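Local coordinates for protein Myo-inositol 2-dehydrogenase (Thermotoga maritima, PDB 3EZY) that catalyses the NAD(+)-dependent oxidation of myo-inositol to scyllo-inosose, probably as a step in myo-inositol breakdown, at residues H90-K95 against K290-N295; G140-P145 against G248-D253. One frame throughout, in Å; residues are numbered along the deposited sequence.

In the fold
From the N terminus the chain first builds the parallel six-stranded sheet of the NAD-binding domain, whose strand 90-94 supplies the first half of contact 1. After the last strand of that sheet, 118-121, it runs through helix 128-138 and turns at 140-145 into the mixed sheet of the C-terminal domain. When the hairpin partner of strand 238-245 arrives at 248-252, contact 2 closes a loop of 102 residues. Only later does helix 277-298 return to the nucleotide-binding domain and close contact 1, so the smaller loop sits wholly within the larger. The two sites are far apart, with centres about 29 Å from each other: contact 1 sews a late helix onto the first domain, contact 2 finishes the edge strand of the second within the chain.

Contact 1. Residues H90-K95 against K290-N295; sequences HVFCEK and KTFIKN
F292 lays one face of its ring against the CB of F92, and this CH-pi contact is the centre of the packing. CB stands 3.7 Å from the centroid of the F292 ring and only 7° off its normal, which puts all six ring carbons of F292 at a similar range from it. The F92 ring itself turns off to one side: CG lies anti to the backbone N (chi1 166°), which carries the phenyl past 290-295, toward E288 earlier in the same helix, and presents its edge to the same F292 ring. The two rings are thus edge-to-face, centroids 5.8 Å apart and planes at 61°. F292 also has CG anti to its own N, and its outermost atom reaches the strand backbone, with CZ 3.7 Å from F92 N and 3.8 Å from V91 C. Farther back along the strand, the carbonyl carbon of H90 comes to the ring's edge. No hydrogen bond crosses here; strand and helix axes stay 10.1 Å apart, running nearly antiparallel, and the F292 ring spans the gap. A serine in place of F292 would probably leave CB and the ring edge of F92 without the aromatic face they rest against and open a gap between helix and sheet. L69 of the adjacent strand also touches F292, while F92 meets the rings of H17 and F119. A helix thus packs on the face of a Rossmann-type parallel sheet; here it is the late helix 277-298 returning to the NAD-binding domain, not one of its beta-alpha-beta crossovers.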
loop_
_atom_site.group_PDB
_atom_site.type_symbol
_atom_site.label_atom_id
_atom_site.label_comp_id
_atom_site.label_asym_id
_atom_site.label_seq_id
_atom_site.Cartn_x
_atom_site.Cartn_y
_atom_site.Cartn_z
ATOM N N HIS A 90 42.422 11.509 -14.127
ATOM C CA HIS A 90 41.175 10.735 -14.175
ATOM C C HIS A 90 39.968 11.663 -14.203
ATOM O O HIS A 90 39.976 12.688 -13.532
ATOM C CB HIS A 90 41.105 9.832 -12.964
ATOM C CG HIS A 90 42.166 8.782 -12.962
ATOM N ND1 HIS A 90 42.281 7.844 -13.968
ATOM C CD2 HIS A 90 43.169 8.530 -12.088
ATOM C CE1 HIS A 90 43.299 7.045 -13.698
ATOM N NE2 HIS A 90 43.853 7.438 -12.564
ATOM N N VAL A 91 38.952 11.350 -15.006
ATOM C CA VAL A 91 37.902 12.338 -15.239
ATOM C C VAL A 91 36.481 11.778 -15.106
ATOM O O VAL A 91 36.153 10.706 -15.666
ATOM C CB VAL A 91 38.105 13.154 -16.600
ATOM C CG1 VAL A 91 38.255 12.258 -17.790
ATOM C CG2 VAL A 91 36.949 14.130 -16.841
ATOM N N PHE A 92 35.654 12.489 -14.327
ATOM C CA PHE A 92 34.212 12.206 -14.242
ATOM C C PHE A 92 33.532 13.337 -14.983
ATOM O O PHE A 92 33.885 14.517 -14.778
ATOM C CB PHE A 92 33.785 12.154 -12.764
ATOM C CG PHE A 92 32.282 12.191 -12.526
ATOM C CD1 PHE A 92 31.574 11.020 -12.250
ATOM C CD2 PHE A 92 31.583 13.403 -12.562
ATOM C CE1 PHE A 92 30.154 11.058 -12.035
ATOM C CE2 PHE A 92 30.199 13.459 -12.325
ATOM C CZ PHE A 92 29.479 12.275 -12.072
ATOM N N CYS A 93 32.597 13.006 -15.885
ATOM C CA CYS A 93 31.866 14.020 -16.635
ATOM C C CYS A 93 30.357 13.900 -16.399
ATOM O O CYS A 93 29.750 12.847 -16.666
ATOM C CB CYS A 93 32.160 13.896 -18.150
ATOM S SG CYS A 93 31.546 15.259 -19.156
ATOM N N GLU A 94 29.745 14.998 -15.971
ATOM C CA GLU A 94 28.303 15.030 -15.800
ATOM C C GLU A 94 27.604 14.706 -17.124
ATOM O O GLU A 94 28.166 14.938 -18.228
ATOM C CB GLU A 94 27.836 16.419 -15.282
ATOM C CG GLU A 94 27.601 16.456 -13.755
ATOM C CD GLU A 94 26.698 15.294 -13.297
ATOM O OE1 GLU A 94 27.013 14.613 -12.296
ATOM O OE2 GLU A 94 25.664 15.053 -13.957
ATOM N N LYS A 95 26.393 14.165 -17.015
ATOM C CA LYS A 95 25.496 13.986 -18.127
ATOM C C LYS A 95 25.192 15.339 -18.754
ATOM O O LYS A 95 25.045 16.335 -18.029
ATOM C CB LYS A 95 24.165 13.362 -17.612
ATOM C CG LYS A 95 22.928 13.630 -18.529
ATOM C CD LYS A 95 22.226 14.974 -18.280
ATOM C CE LYS A 95 20.877 15.032 -18.962
ATOM N NZ LYS A 95 20.418 16.432 -19.247
ATOM N N LYS A 290 31.274 8.373 -4.561
ATOM C CA LYS A 290 32.079 7.388 -3.828
ATOM C C LYS A 290 32.572 6.281 -4.772
ATOM O O LYS A 290 33.671 5.746 -4.586
ATOM C CB LYS A 290 31.276 6.759 -2.674
ATOM C CG LYS A 290 30.814 7.737 -1.624
ATOM C CD LYS A 290 30.201 6.940 -0.444
ATOM C CE LYS A 290 29.672 7.872 0.672
ATOM N NZ LYS A 290 28.545 7.176 1.459
ATOM N N THR A 291 31.745 5.921 -5.753
ATOM C CA THR A 291 32.086 4.829 -6.670
ATOM C C THR A 291 33.213 5.253 -7.611
ATOM O O THR A 291 34.155 4.487 -7.827
ATOM C CB THR A 291 30.865 4.325 -7.504
ATOM O OG1 THR A 291 29.809 3.945 -6.611
ATOM C CG2 THR A 291 31.239 3.117 -8.377
ATOM N N PHE A 292 33.087 6.454 -8.166
ATOM C CA PHE A 292 34.145 7.067 -8.968
ATOM C C PHE A 292 35.499 7.088 -8.226
ATOM O O PHE A 292 36.549 6.741 -8.784
ATOM C CB PHE A 292 33.759 8.509 -9.371
ATOM C CG PHE A 292 34.879 9.247 -10.114
ATOM C CD1 PHE A 292 35.321 8.780 -11.346
ATOM C CD2 PHE A 292 35.493 10.366 -9.562
ATOM C CE1 PHE A 292 36.333 9.407 -12.039
ATOM C CE2 PHE A 292 36.519 11.031 -10.254
ATOM C CZ PHE A 292 36.941 10.540 -11.496
ATOM N N ILE A 293 35.475 7.530 -6.983
ATOM C CA ILE A 293 36.673 7.582 -6.138
ATOM C C ILE A 293 37.246 6.174 -5.876
ATOM O O ILE A 293 38.451 5.969 -5.978
ATOM C CB ILE A 293 36.331 8.295 -4.823
ATOM C CG1 ILE A 293 36.080 9.773 -5.114
ATOM C CG2 ILE A 293 37.450 8.084 -3.760
ATOM C CD1 ILE A 293 35.347 10.484 -3.983
ATOM N N LYS A 294 36.381 5.216 -5.540
ATOM C CA LYS A 294 36.761 3.811 -5.429
ATOM C C LYS A 294 37.420 3.296 -6.706
ATOM O O LYS A 294 38.465 2.639 -6.638
ATOM C CB LYS A 294 35.529 2.936 -5.138
ATOM C CG LYS A 294 35.856 1.411 -5.013
ATOM C CD LYS A 294 34.610 0.524 -4.770
ATOM C CE LYS A 294 33.684 0.475 -6.004
ATOM N NZ LYS A 294 34.078 -0.591 -7.021
ATOM N N ASN A 295 36.837 3.589 -7.877
ATOM C CA ASN A 295 37.414 3.074 -9.123
ATOM C C ASN A 295 38.815 3.672 -9.301
ATOM O O ASN A 295 39.760 2.981 -9.675
ATOM C CB ASN A 295 36.608 3.461 -10.371
ATOM C CG ASN A 295 35.178 2.962 -10.348
ATOM O OD1 ASN A 295 34.314 3.608 -10.931
ATOM N ND2 ASN A 295 34.927 1.808 -9.720
#

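Contact 2. Residues G140-P145 against G248-D253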
loop_
_atom_site.group_PDB
_atom_site.type_symbol
_atom_site.label_atom_id
_atom_site.label_comp_id
_atom_site.label_asym_id
_atom_site.label_seq_id
_atom_site.Cartn_x
_atom_site.Cartn_y
_atom_site.Cartn_z
ATOM N N GLY A 140 18.116 -13.343 -11.499
ATOM C CA GLY A 140 17.162 -14.339 -12.005
ATOM C C GLY A 140 15.796 -14.279 -11.340
ATOM O O GLY A 140 14.901 -15.069 -11.649
ATOM N N THR A 141 15.615 -13.325 -10.427
ATOM C CA THR A 141 14.397 -13.245 -9.631
ATOM C C THR A 141 13.082 -13.133 -10.429
ATOM O O THR A 141 12.044 -13.586 -9.952
ATOM C CB THR A 141 14.465 -12.072 -8.618
ATOM O OG1 THR A 141 15.557 -12.291 -7.706
ATOM C CG2 THR A 141 13.233 -12.036 -7.826
ATOM N N ILE A 142 13.102 -12.515 -11.613
ATOM C CA ILE A 142 11.889 -12.483 -12.433
ATOM C C ILE A 142 11.967 -13.412 -13.653
ATOM O O ILE A 142 11.094 -13.384 -14.554
ATOM C CB ILE A 142 11.422 -11.021 -12.780
ATOM C CG1 ILE A 142 12.550 -10.181 -13.389
ATOM C CG2 ILE A 142 10.896 -10.363 -11.511
ATOM C CD1 ILE A 142 12.842 -10.488 -14.875
ATOM N N GLY A 143 12.951 -14.315 -13.641
ATOM C CA GLY A 143 13.135 -15.197 -14.813
ATOM C C GLY A 143 13.753 -14.446 -15.984
ATOM O O GLY A 143 14.502 -13.472 -15.801
ATOM N N LYS A 144 13.416 -14.858 -17.197
ATOM C CA LYS A 144 13.834 -14.130 -18.382
ATOM C C LYS A 144 13.003 -12.839 -18.603
ATOM O O LYS A 144 11.782 -12.912 -18.689
ATOM C CB LYS A 144 13.717 -15.040 -19.605
ATOM C CG LYS A 144 14.368 -14.435 -20.830
ATOM C CD LYS A 144 14.822 -15.486 -21.837
ATOM C CE LYS A 144 15.960 -14.911 -22.700
ATOM N NZ LYS A 144 16.868 -14.013 -21.886
ATOM N N PRO A 145 13.661 -11.664 -18.740
ATOM C CA PRO A 145 12.834 -10.426 -18.862
ATOM C C PRO A 145 12.045 -10.389 -20.184
ATOM O O PRO A 145 12.571 -10.752 -21.209
ATOM C CB PRO A 145 13.874 -9.281 -18.778
ATOM C CG PRO A 145 15.053 -9.936 -18.014
ATOM C CD PRO A 145 15.094 -11.342 -18.601
ATOM N N GLY A 248 7.863 -13.605 -13.016
ATOM C CA GLY A 248 7.160 -12.683 -12.160
ATOM C C GLY A 248 7.357 -11.222 -12.570
ATOM O O GLY A 248 7.779 -10.917 -13.695
ATOM N N ARG A 249 7.086 -10.334 -11.632
ATOM C CA ARG A 249 7.178 -8.922 -11.934
ATOM C C ARG A 249 7.921 -8.204 -10.827
ATOM O O ARG A 249 7.825 -8.571 -9.649
ATOM C CB ARG A 249 5.767 -8.333 -12.086
ATOM C CG ARG A 249 5.716 -6.825 -12.472
ATOM C CD ARG A 249 4.254 -6.287 -12.280
ATOM N NE ARG A 249 4.076 -5.946 -10.862
ATOM C CZ ARG A 249 2.908 -5.733 -10.268
ATOM N NH1 ARG A 249 1.757 -5.851 -10.952
ATOM N NH2 ARG A 249 2.897 -5.433 -8.972
ATOM N N ILE A 250 8.655 -7.160 -11.176
ATOM C CA ILE A 250 9.351 -6.403 -10.144
ATOM C C ILE A 250 9.169 -4.905 -10.401
ATOM O O ILE A 250 9.168 -4.475 -11.532
ATOM C CB ILE A 250 10.834 -6.782 -10.008
ATOM C CG1 ILE A 250 11.414 -6.163 -8.707
ATOM C CG2 ILE A 250 11.637 -6.406 -11.258
ATOM C CD1 ILE A 250 12.670 -6.835 -8.210
ATOM N N PHE A 251 9.058 -4.107 -9.343
ATOM C CA PHE A 251 8.668 -2.707 -9.543
ATOM C C PHE A 251 9.419 -1.879 -8.508
ATOM O O PHE A 251 9.626 -2.355 -7.388
ATOM C CB PHE A 251 7.143 -2.676 -9.332
ATOM C CG PHE A 251 6.582 -1.367 -8.932
ATOM C CD1 PHE A 251 6.421 -0.355 -9.879
ATOM C CD2 PHE A 251 6.146 -1.162 -7.646
ATOM C CE1 PHE A 251 5.849 0.863 -9.551
ATOM C CE2 PHE A 251 5.566 0.063 -7.290
ATOM C CZ PHE A 251 5.413 1.078 -8.263
ATOM N N ALA A 252 9.874 -0.675 -8.877
ATOM C CA ALA A 252 10.442 0.258 -7.879
ATOM C C ALA A 252 9.533 1.507 -7.909
ATOM O O ALA A 252 9.332 2.092 -8.972
ATOM C CB ALA A 252 11.898 0.612 -8.242
ATOM N N ASP A 253 8.969 1.886 -6.757
ATOM C CA ASP A 253 8.068 3.030 -6.656
ATOM C C ASP A 253 8.823 4.336 -6.291
ATOM O O ASP A 253 10.029 4.344 -5.957
ATOM C CB ASP A 253 6.939 2.708 -5.647
ATOM C CG ASP A 253 5.681 3.608 -5.819
ATOM O OD1 ASP A 253 5.558 4.366 -6.811
ATOM O OD2 ASP A 253 4.789 3.531 -4.942
#
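The backbone of 140-145 makes a type I beta turn, G143 N bonding back to G140 O at 2.9 Å, and it comes up beside the start of strand 248-252 with the CA atoms of I142 and G248 4.7 Å apart. No hydrogen bond joins the two segments; backbone bonds tie the turn to K247 and its neighbourhood just before the strand, and the side-chain packing centres on I142. Its CG2 branch does the touching: it lies 3.7 Å from R249 C and 3.8 Å from G248 C, alongside the strand's main chain, and 3.9 Å from CB of I250, whose own CG2 is nearly as close. With chi1 at 52°, CG1 of I142 sits between the backbone N and the carbonyl carbon, while CG2 falls anti to that carbon and is the methyl turned to the strand. The side chain of I250 leaves its backbone toward the turn and also packs on L133, A136 and V137 of helix 128-138. G248 has backbone angles that call for glycine, and a CB there would come 4.2 Å from CG2 of I142. G140, with positive phi, ends the preceding helix in a Schellman motif. L262 of a second subunit packs on I142, and V260 of that subunit on I250. Residues 249-252 pair in an antiparallel ladder with a strand of the same neighbour, while R249 forms a salt bridge to D238 of a third subunit. In the C-terminal domain's mixed beta-sheet, then, a helix-to-strand turn packs on the outermost strand within the chain, and the sheet runs on across a subunit interface of the tetramer.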